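Long-range contacts in NAD-dependent aldehyde dehydrogenase (Burkholderia multivorans, PDB 5UJU), which probably catalyses the NAD-dependent oxidation of aldehydes to carboxylic acids: residues Thr207-Gly212 with Lys291-Thr296; Gln313-Lys318 with Ala547-Asn552. All blocks are in the same frame, centred on the assembly; numbering follows the deposited sequence.

Interaction 1: Thr207-Gly212 with Lys291-Thr296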
loop_
_atom_site.group_PDB
_atom_site.type_symbol
_atom_site.label_atom_id
_atom_site.label_comp_id
_atom_site.label_asym_id
_atom_site.label_seq_id
_atom_site.Cartn_x
_atom_site.Cartn_y
_atom_site.Cartn_z
ATOM N N THR A 207 -13.258 9.642 -2.497
ATOM C CA THR A 207 -13.499 10.334 -1.242
ATOM C C THR A 207 -12.836 9.579 -0.098
ATOM O O THR A 207 -13.081 8.382 0.095
ATOM C CB THR A 207 -14.995 10.497 -0.992
ATOM O OG1 THR A 207 -15.545 11.336 -2.014
ATOM C CG2 THR A 207 -15.253 11.143 0.366
ATOM N N GLY A 208 -12.020 10.287 0.667
ATOM C CA GLY A 208 -11.396 9.734 1.852
ATOM C C GLY A 208 -12.174 10.142 3.089
ATOM O O GLY A 208 -12.881 11.156 3.092
ATOM N N LEU A 209 -12.069 9.312 4.128
ATOM C CA LEU A 209 -12.715 9.542 5.411
ATOM C C LEU A 209 -11.632 9.659 6.480
ATOM O O LEU A 209 -10.725 8.818 6.545
ATOM C CB LEU A 209 -13.701 8.404 5.722
ATOM C CG LEU A 209 -14.324 8.334 7.118
ATOM C CD1 LEU A 209 -15.234 9.538 7.346
ATOM C CD2 LEU A 209 -15.087 6.994 7.374
ATOM N N VAL A 210 -11.697 10.717 7.288
ATOM C CA VAL A 210 -10.772 10.917 8.403
ATOM C C VAL A 210 -11.570 10.778 9.691
ATOM O O VAL A 210 -12.490 11.565 9.947
ATOM C CB VAL A 210 -10.046 12.270 8.330
ATOM C CG1 VAL A 210 -9.192 12.479 9.582
ATOM C CG2 VAL A 210 -9.152 12.323 7.097
ATOM N N LEU A 211 -11.230 9.762 10.486
ATOM C CA LEU A 211 -11.928 9.447 11.731
ATOM C C LEU A 211 -11.060 9.920 12.885
ATOM O O LEU A 211 -9.979 9.365 13.132
ATOM C CB LEU A 211 -12.224 7.950 11.841
ATOM C CG LEU A 211 -13.172 7.396 10.775
ATOM C CD1 LEU A 211 -13.330 5.885 10.882
ATOM C CD2 LEU A 211 -14.533 8.072 10.945
ATOM N N GLY A 212 -11.540 10.945 13.588
ATOM C CA GLY A 212 -10.689 11.690 14.483
ATOM C C GLY A 212 -10.547 11.041 15.844
ATOM O O GLY A 212 -11.324 10.157 16.230
ATOM N N LYS A 291 -13.342 5.538 -0.330
ATOM C CA LYS A 291 -12.259 4.739 -0.888
ATOM C C LYS A 291 -11.020 4.708 -0.013
ATOM O O LYS A 291 -10.161 3.841 -0.215
ATOM C CB LYS A 291 -11.854 5.275 -2.272
ATOM C CG LYS A 291 -12.980 5.254 -3.291
ATOM C CD LYS A 291 -13.406 3.835 -3.543
ATOM C CE LYS A 291 -14.312 3.769 -4.752
ATOM N NZ LYS A 291 -14.902 2.415 -4.866
ATOM N N LEU A 292 -10.897 5.646 0.916
ATOM C CA LEU A 292 -9.767 5.729 1.829
ATOM C C LEU A 292 -10.318 6.004 3.222
ATOM O O LEU A 292 -11.279 6.766 3.368
ATOM C CB LEU A 292 -8.787 6.840 1.413
ATOM C CG LEU A 292 -8.292 6.902 -0.044
ATOM C CD1 LEU A 292 -7.438 8.104 -0.332
ATOM C CD2 LEU A 292 -7.496 5.669 -0.367
ATOM N N ILE A 293 -9.732 5.377 4.239
ATOM C CA ILE A 293 -10.106 5.645 5.630
ATOM C C ILE A 293 -8.832 5.764 6.450
ATOM O O ILE A 293 -7.984 4.864 6.403
ATOM C CB ILE A 293 -11.002 4.535 6.219
ATOM C CG1 ILE A 293 -12.288 4.360 5.402
ATOM C CG2 ILE A 293 -11.299 4.808 7.725
ATOM C CD1 ILE A 293 -13.160 3.185 5.868
ATOM N N ASP A 294 -8.693 6.863 7.196
ATOM C CA ASP A 294 -7.612 7.041 8.167
ATOM C C ASP A 294 -8.217 7.134 9.561
ATOM O O ASP A 294 -9.026 8.028 9.830
ATOM C CB ASP A 294 -6.771 8.290 7.859
ATOM C CG ASP A 294 -5.877 8.110 6.631
ATOM O OD1 ASP A 294 -4.687 7.742 6.772
ATOM O OD2 ASP A 294 -6.370 8.295 5.507
ATOM N N PHE A 295 -7.817 6.217 10.446
ATOM C CA PHE A 295 -8.461 6.058 11.742
ATOM C C PHE A 295 -7.435 6.053 12.866
ATOM O O PHE A 295 -6.399 5.384 12.767
ATOM C CB PHE A 295 -9.275 4.762 11.770
ATOM C CG PHE A 295 -9.686 4.314 13.159
ATOM C CD1 PHE A 295 -8.865 3.482 13.913
ATOM C CD2 PHE A 295 -10.903 4.703 13.697
ATOM C CE1 PHE A 295 -9.252 3.053 15.181
ATOM C CE2 PHE A 295 -11.300 4.279 14.961
ATOM C CZ PHE A 295 -10.473 3.449 15.705
ATOM N N THR A 296 -7.759 6.762 13.952
ATOM C CA THR A 296 -7.027 6.675 15.214
ATOM C C THR A 296 -8.003 6.339 16.334
ATOM O O THR A 296 -9.004 7.040 16.509
ATOM C CB THR A 296 -6.309 7.991 15.549
ATOM O OG1 THR A 296 -5.418 8.345 14.493
ATOM C CG2 THR A 296 -5.508 7.837 16.837
HETATM O O HOH W 1 -7.292 10.272 13.335
HETATM O O HOH W 2 -11.316 7.652 18.266
#

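Interaction 2: Gln313-Lys318 with Ala547-Asn552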
loop_
_atom_site.group_PDB
_atom_site.type_symbol
_atom_site.label_atom_id
_atom_site.label_comp_id
_atom_site.label_asym_id
_atom_site.label_seq_id
_atom_site.Cartn_x
_atom_site.Cartn_y
_atom_site.Cartn_z
ATOM N N GLN A 313 -9.051 1.561 1.191
ATOM C CA GLN A 313 -7.733 1.425 1.804
ATOM C C GLN A 313 -7.802 2.007 3.204
ATOM O O GLN A 313 -8.148 3.182 3.368
ATOM C CB GLN A 313 -6.687 2.186 1.014
ATOM C CG GLN A 313 -6.482 1.703 -0.354
ATOM C CD GLN A 313 -5.896 2.804 -1.180
ATOM O OE1 GLN A 313 -5.129 3.631 -0.683
ATOM N NE2 GLN A 313 -6.306 2.877 -2.421
ATOM N N VAL A 314 -7.495 1.193 4.212
ATOM C CA VAL A 314 -7.681 1.555 5.611
ATOM C C VAL A 314 -6.320 1.701 6.284
ATOM O O VAL A 314 -5.497 0.776 6.249
ATOM C CB VAL A 314 -8.551 0.516 6.335
ATOM C CG1 VAL A 314 -8.809 0.945 7.771
ATOM C CG2 VAL A 314 -9.861 0.348 5.598
ATOM N N TYR A 315 -6.089 2.862 6.896
ATOM C CA TYR A 315 -4.880 3.154 7.657
ATOM C C TYR A 315 -5.277 3.380 9.103
ATOM O O TYR A 315 -6.141 4.212 9.382
ATOM C CB TYR A 315 -4.173 4.388 7.103
ATOM C CG TYR A 315 -3.963 4.311 5.607
ATOM C CD1 TYR A 315 -2.799 3.757 5.084
ATOM C CD2 TYR A 315 -4.927 4.783 4.720
ATOM C CE1 TYR A 315 -2.586 3.675 3.729
ATOM C CE2 TYR A 315 -4.735 4.699 3.348
ATOM C CZ TYR A 315 -3.560 4.138 2.859
ATOM O OH TYR A 315 -3.332 4.052 1.510
ATOM N N THR A 316 -4.662 2.633 10.023
ATOM C CA THR A 316 -5.131 2.631 11.400
ATOM C C THR A 316 -3.982 2.905 12.353
ATOM O O THR A 316 -2.843 2.485 12.106
ATOM C CB THR A 316 -5.791 1.298 11.798
ATOM O OG1 THR A 316 -4.864 0.219 11.594
ATOM C CG2 THR A 316 -7.071 1.041 10.991
ATOM N N GLU A 317 -4.311 3.641 13.421
ATOM C CA GLU A 317 -3.526 3.771 14.649
ATOM C C GLU A 317 -4.382 3.228 15.782
ATOM O O GLU A 317 -5.482 3.738 16.023
ATOM C CB GLU A 317 -3.159 5.224 14.948
ATOM C CG GLU A 317 -2.358 5.951 13.887
ATOM C CD GLU A 317 -0.875 5.704 14.046
ATOM O OE1 GLU A 317 -0.466 5.338 15.170
ATOM O OE2 GLU A 317 -0.119 5.897 13.069
ATOM N N LYS A 318 -3.884 2.204 16.474
ATOM C CA LYS A 318 -4.651 1.496 17.491
ATOM C C LYS A 318 -3.864 1.501 18.809
ATOM O O LYS A 318 -2.891 2.235 18.974
ATOM C CB LYS A 318 -4.994 0.085 16.991
ATOM C CG LYS A 318 -5.801 0.092 15.656
ATOM C CD LYS A 318 -5.783 -1.264 14.937
ATOM C CE LYS A 318 -4.444 -1.565 14.285
ATOM N NZ LYS A 318 -4.517 -2.817 13.469
ATOM N N ALA A 547 6.552 5.815 2.174
ATOM C CA ALA A 547 6.016 5.658 0.824
ATOM C C ALA A 547 4.712 4.876 0.831
ATOM O O ALA A 547 3.772 5.228 0.115
ATOM C CB ALA A 547 7.044 4.983 -0.083
ATOM N N ALA A 548 4.639 3.798 1.615
ATOM C CA ALA A 548 3.415 3.011 1.641
ATOM C C ALA A 548 2.244 3.833 2.160
ATOM O O ALA A 548 1.092 3.547 1.827
ATOM C CB ALA A 548 3.595 1.756 2.502
ATOM N N PHE A 549 2.521 4.865 2.960
ATOM C CA PHE A 549 1.455 5.671 3.534
ATOM C C PHE A 549 0.725 6.510 2.479
ATOM O O PHE A 549 -0.416 6.907 2.735
ATOM C CB PHE A 549 2.007 6.575 4.644
ATOM C CG PHE A 549 0.939 7.309 5.428
ATOM C CD1 PHE A 549 0.085 6.616 6.272
ATOM C CD2 PHE A 549 0.788 8.682 5.311
ATOM C CE1 PHE A 549 -0.898 7.282 6.996
ATOM C CE2 PHE A 549 -0.184 9.359 6.031
ATOM C CZ PHE A 549 -1.033 8.658 6.878
ATOM N N VAL A 550 1.338 6.770 1.322
ATOM C CA VAL A 550 0.732 7.628 0.292
ATOM C C VAL A 550 0.621 6.972 -1.081
ATOM O O VAL A 550 -0.228 7.399 -1.897
ATOM C CB VAL A 550 1.514 8.955 0.159
ATOM C CG1 VAL A 550 1.544 9.710 1.460
ATOM C CG2 VAL A 550 2.926 8.701 -0.374
ATOM N N ALA A 551 1.437 5.972 -1.425
ATOM C CA ALA A 551 1.567 5.537 -2.814
ATOM C C ALA A 551 0.303 4.899 -3.366
ATOM O O ALA A 551 0.161 4.798 -4.589
ATOM C CB ALA A 551 2.723 4.545 -2.963
ATOM N N ASN A 552 -0.602 4.446 -2.510
ATOM C CA ASN A 552 -1.834 3.819 -2.963
ATOM C C ASN A 552 -3.013 4.790 -3.014
ATOM O O ASN A 552 -4.119 4.368 -3.343
ATOM C CB ASN A 552 -2.201 2.644 -2.057
ATOM C CG ASN A 552 -2.745 1.468 -2.826
ATOM O OD1 ASN A 552 -2.732 1.449 -4.059
ATOM N ND2 ASN A 552 -3.231 0.470 -2.102
HETATM O O HOH W 3 -0.962 4.772 0.419
HETATM O O HOH W 4 -2.997 1.174 1.071
#

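Interaction 1: Thr207-Gly212 with Lys291-Thr296
Leu211 reaches over to Ile293 and Phe295 from the neighbouring strand, one strand running parallel to the other through the buried sheet of the NAD-binding domain. Leu211 CB lies 3.8 Å from Asp294 O and 4.0 Å from Phe295 CD2. A chi1 of -64° puts CG anti to the carbonyl carbon and beside the backbone N. Beyond it, CD1 touches two partners, Ile293 CG2 at 3.9 Å and Phe295 CD2, coming at the ring's edge near its plane. The other methyl, Leu211 CD2, stays over its own strand, 3.8 Å from Leu209 CD2. Leu305 of helix 299-308 packs on Leu211 and Phe295 alike.

Beneath these side chains the backbones are laced by four hydrogen bonds. Lys291 N donates to Thr207 O, and Leu209 N to Leu292 O at 2.8 Å. Asp294 N then donates to Leu209 O, and Leu211 N returns to Asp294 O at 2.9 Å. Gly208 brings its CA to 3.3 Å from Leu292 O, a CA-H...O contact. Past the last direct bond, a water joins Leu211 O to Thr296 OG1.

The face bearing Val210, Leu292 and Asp294 turns to helix 217-230, and there the Asp294 carboxylate forms a salt bridge with Arg553. Chemically, the contact combines satisfied amides in the middle with a hydrocarbon layer on the Leu209, Leu211, Ile293 and Phe295 face; its one buried charge is paired with an arginine, which probably offsets the cost of burying it.

Interaction 2: Gln313-Lys318 with Ala547-Asn552
The short, weakly bonded helix 547-550 and the turn after it pack against one face of strand 313-317, a parallel strand of the NAD-binding sheet, through Gln313 and Tyr315. Gln313 lays its amide against that of Asn552, the two planes stacked and only 20° apart. Its NE2 donates to the backbone O of Asn552 at 2.8 Å. The N-H...O angle is 130°; the acceptor is tilted from the Gln313 amide plane, and the donor stands above the plane of the Asn552 carbonyl. Gln313 OE1 comes within 2.9 Å of that same Asn552 O, two acceptors that should repel each other. What OE1 accepts instead is the Tyr315 OH proton, which meets a lone pair in the plane of the Gln313 carbonyl.

That leaves the Tyr315 hydroxyl as acceptor for two waters. One, 2.7 Å from Tyr315 OH, also donates to Ala548 O and accepts from Asn552 N; the other is shared with Asn552 ND2. Three bonds therefore fix the phenol, while Asn552 OD1 is taken by Arg205.

Further back the contact turns apolar. Tyr315 CG lies anti to its carbonyl carbon (chi1 -51°), and CD1 of the ring meets Phe549 CD1 at 4.2 Å; the ring centroids are 5.6 Å apart. Arg553 makes cation-pi contacts with both rings. Ala548 and Asn552 also pack against the second subunit, so the turn lies at the dimer interface. It leads into strand 554-562, consistent with the C-terminal strand that aldehyde dehydrogenases contribute to their oligomerisation region.

Interactions 1 and 2 lie about 10 Å apart, centre to centre, and share one sheet: strand 290-296 pairs with 191-211 on one flank and with 313-317 on the other. They follow in series along the chain, with helix 299-308 making the beta-alpha-beta crossover between strands 290-296 and 313-317, as in a Rossmann-type NAD-binding domain. Probable hydrogen bonds from Tyr315 N to Ile293 O and from Glu317 N to Phe295 O join the two contacts directly. Arg553 is a partner in both contacts, and thus touches both the turn at the subunit interface and the interior of the sheet.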